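Local coordinates for envelopment polyprotein (Bovine Schmallenberg virus BH80/Germany/2011, PDB 7A56), which acts as the class II membrane fusion glycoprotein Gc, driving merger of the viral envelope with a host-cell membrane during virus entry, at the interface of chains A and B. Coordinates in Å, arbitrary orientation; residue numbers count along the deposited sequence, not the author numbering. Chains: chain A/B, Envelopment polyprotein.

Contact 1: the interface of chains A and B. Residues chain A 59-61; chain B 61, 74, 76, 339.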
# COMPACT_ATOMS: atom_id res chain seq x y z
N MET A 59 4.95 1.17 -30.65
CA MET A 59 5.70 1.96 -31.62
C MET A 59 7.19 1.70 -31.44
O MET A 59 7.63 1.23 -30.40
CB MET A 59 5.37 3.45 -31.45
CG MET A 59 6.13 4.16 -30.39
SD MET A 59 5.50 4.28 -28.74
CE MET A 59 3.71 4.30 -28.83
N THR A 60 7.94 1.91 -32.50
CA THR A 60 9.38 1.68 -32.51
C THR A 60 10.08 2.93 -33.01
O THR A 60 9.47 3.76 -33.70
CB THR A 60 9.77 0.49 -33.40
OG1 THR A 60 9.43 0.78 -34.79
CG2 THR A 60 9.07 -0.77 -32.89
N LEU A 61 11.33 3.09 -32.60
CA LEU A 61 12.16 4.21 -33.08
C LEU A 61 13.30 3.63 -33.88
O LEU A 61 13.95 2.69 -33.43
CB LEU A 61 12.71 5.01 -31.89
CG LEU A 61 11.63 5.74 -31.10
CD1 LEU A 61 12.26 6.46 -29.97
CD2 LEU A 61 10.99 6.76 -32.03
N LEU B 61 11.43 13.29 -29.89
CA LEU B 61 12.41 12.62 -30.77
C LEU B 61 11.89 12.70 -32.18
O LEU B 61 10.72 12.39 -32.42
CB LEU B 61 12.58 11.16 -30.34
CG LEU B 61 13.24 11.00 -28.97
CD1 LEU B 61 13.34 9.55 -28.65
CD2 LEU B 61 14.63 11.58 -29.05
N TYR B 74 8.71 11.35 -38.60
CA TYR B 74 7.88 11.16 -37.39
C TYR B 74 8.36 12.03 -36.24
O TYR B 74 9.48 12.57 -36.22
CB TYR B 74 7.86 9.71 -36.94
CG TYR B 74 9.17 9.19 -36.46
CD1 TYR B 74 9.65 9.47 -35.17
CD2 TYR B 74 9.94 8.37 -37.28
CE1 TYR B 74 10.86 9.00 -34.74
CE2 TYR B 74 11.14 7.87 -36.87
CZ TYR B 74 11.61 8.17 -35.61
OH TYR B 74 12.83 7.63 -35.25
N GLU B 76 8.10 11.50 -31.87
CA GLU B 76 7.73 10.64 -30.75
C GLU B 76 7.88 11.42 -29.46
O GLU B 76 8.81 12.21 -29.32
CB GLU B 76 8.63 9.40 -30.75
CG GLU B 76 8.21 8.33 -29.75
CD GLU B 76 8.96 8.45 -28.42
OE1 GLU B 76 8.97 7.44 -27.70
OE2 GLU B 76 9.58 9.52 -28.11
N LYS B 339 3.55 8.16 -30.94
CA LYS B 339 4.33 8.41 -32.15
C LYS B 339 3.38 8.79 -33.27
O LYS B 339 2.35 8.13 -33.49
CB LYS B 339 5.18 7.17 -32.50
CG LYS B 339 6.14 7.37 -33.77
CD LYS B 339 6.64 6.01 -34.23
CE LYS B 339 7.62 6.17 -35.52
NZ LYS B 339 8.19 4.83 -35.86
O HOH W 1 6.13 2.54 -34.93
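B:Lys339 sends its side chain toward chain A with CG anti to the backbone N (chi1 -177°) and the remaining torsions extended, an extended reach that carries NZ to the backbone carbonyl of A:Thr60. This patch joins two subunits of the class II fusion protein Gc in its postfusion state, of which the deposited assembly holds three copies. NZ of B:Lys339 donates a hydrogen bond to the carbonyl O of A:Thr60 over 2.7 Å. The C=O...N angle of 159° places the donor nearly in line with the carbonyl, tilted 20° from its plane. Water 1 supplements this bond, 3.1 Å from the backbone N of A:Thr60 and 3.2 Å from NZ of B:Lys339, so both polar backbone groups of the threonine connect to the same terminal amine. The acceptor is main chain, which suggests that this bond depends on the course of the segment more than on the threonine side chain.

Lower down the lysine, the aliphatic stem runs past A:Met59 in the opposite direction, CG of the methionine lying 3.8 Å from CB of B:Lys339. Within chain B, CE of the lysine sits 3.5 Å above one face of the B:Tyr74 ring, offset toward the rim, which should limit its swing.

A:Leu61 enters beside this polar link, at the start of strand 61-67, and its two methyls divide the work. CD2 meets CE1 of B:Tyr74 at 3.5 Å, lying above the ring plane near the rim, on the face that CE of B:Lys339 also touches; the leucine and tyrosine side chains cross at about a right angle. The same methyl packs 3.8 Å from CB of B:Glu76, whose aliphatic part therefore serves as an apolar wall. CD1 points instead to the equivalent leucine, touching CD1 of B:Leu61 at 3.5 Å. Both leucines have the same torsions, yet A:Leu61 loses 75 Å² to the partner and B:Leu61 9 Å², evidence that the pairing is not symmetric.

Contact 2: the interface of chains A and B. Residues chain A 62, 347; chain B 65, 339.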
# COMPACT_ATOMS: atom_id res chain seq x y z
N ASN A 62 13.56 4.17 -35.08
CA ASN A 62 14.52 3.58 -35.99
C ASN A 62 15.56 4.65 -36.27
O ASN A 62 15.22 5.84 -36.32
CB ASN A 62 13.78 3.06 -37.28
CG ASN A 62 12.67 1.93 -36.98
OD1 ASN A 62 11.62 2.15 -36.26
ND2 ASN A 62 12.89 0.74 -37.57
N TYR A 347 14.43 -2.99 -39.71
CA TYR A 347 13.80 -3.68 -38.60
C TYR A 347 12.32 -3.31 -38.50
O TYR A 347 11.96 -2.14 -38.65
CB TYR A 347 14.46 -3.29 -37.31
CG TYR A 347 15.96 -3.31 -37.27
CD1 TYR A 347 16.64 -4.47 -36.88
CD2 TYR A 347 16.70 -2.15 -37.48
CE1 TYR A 347 18.04 -4.48 -36.76
CE2 TYR A 347 18.10 -2.16 -37.40
CZ TYR A 347 18.76 -3.33 -37.06
OH TYR A 347 20.11 -3.32 -36.92
N LYS B 65 12.30 8.04 -42.56
CA LYS B 65 12.80 7.12 -43.58
C LYS B 65 12.34 7.62 -44.94
O LYS B 65 11.22 8.12 -45.07
CB LYS B 65 12.26 5.68 -43.41
CG LYS B 65 11.87 5.26 -41.99
CD LYS B 65 11.49 3.77 -41.95
CE LYS B 65 11.40 3.26 -40.52
NZ LYS B 65 11.30 1.78 -40.45
N LYS B 339 3.55 8.16 -30.94
CA LYS B 339 4.33 8.41 -32.15
C LYS B 339 3.38 8.79 -33.27
O LYS B 339 2.35 8.13 -33.49
CB LYS B 339 5.18 7.17 -32.50
CG LYS B 339 6.14 7.37 -33.77
CD LYS B 339 6.64 6.01 -34.23
CE LYS B 339 7.62 6.17 -35.52
NZ LYS B 339 8.19 4.83 -35.86
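Extended backbones carry both principal residues, A:Asn62 and B:Lys65, each within strand 61-67 of its own chain. The same strand of this class II fusion protein thus supplies both sides of the contact, but through different positions, as expected where the subunits are not related by an exact two-fold.

From chain B, B:Lys65 reaches across with its chain extended beyond CG and brings its terminal CE and NZ against the A:Asn62 side chain. The two side chains cross obliquely. CE lies 4.0 Å from CG of A:Asn62 and is equally near the asparagine CB, so the end of the lysine rests against the root of the amide as well as the amide itself. NZ stands 3.4 Å from ND2 of A:Asn62, a pairing of two nitrogens that is read here as proximity and not as a bond. B:Lys65 is poorly ordered, and the placement of its terminal amine is correspondingly uncertain; the burial of 45 Å² of its surface applies to the modelled conformation.

On the chain A side, CG of A:Asn62 is anti to its carbonyl carbon (chi1 -61°), which projects the amide toward strand 346-350. There ND2 donates a weak hydrogen bond to the backbone O of A:Tyr347 at 3.2 Å, bent to 131° at the hydrogen. This intrachain link may bias the amide to present its nitrogen toward the tyrosine carbonyl, while OD1 is directed toward the B:Lys339 side. A:Tyr347 gives up little surface, 6 Å², to chain B; its backbone O is the nearest atom of that residue to NZ of B:Lys65, at 4.4 Å.

B:Lys339 marks the other margin of the patch, more distant than B:Lys65: its NZ is 4.4 Å from the amide oxygen OD1 of A:Asn62.

The C-alpha centres of contact 1 and contact 2 are about 7 Å apart, and B:Lys339 belongs to both, making them neighbouring parts of one subunit boundary. Strand 61-67 of each chain also takes part in both, and consecutive chain A residues pass from contact 1 into contact 2. Among the residues given, contact 1 hides 200 Å² and contact 2 89 Å², and the model of contact 2 is less certain because B:Lys65 is poorly ordered. With three copies in the assembly, such asymmetric pairing of equivalent strands fits the trimer expected of a postfusion class II protein, in which the same elements would recur between subunits.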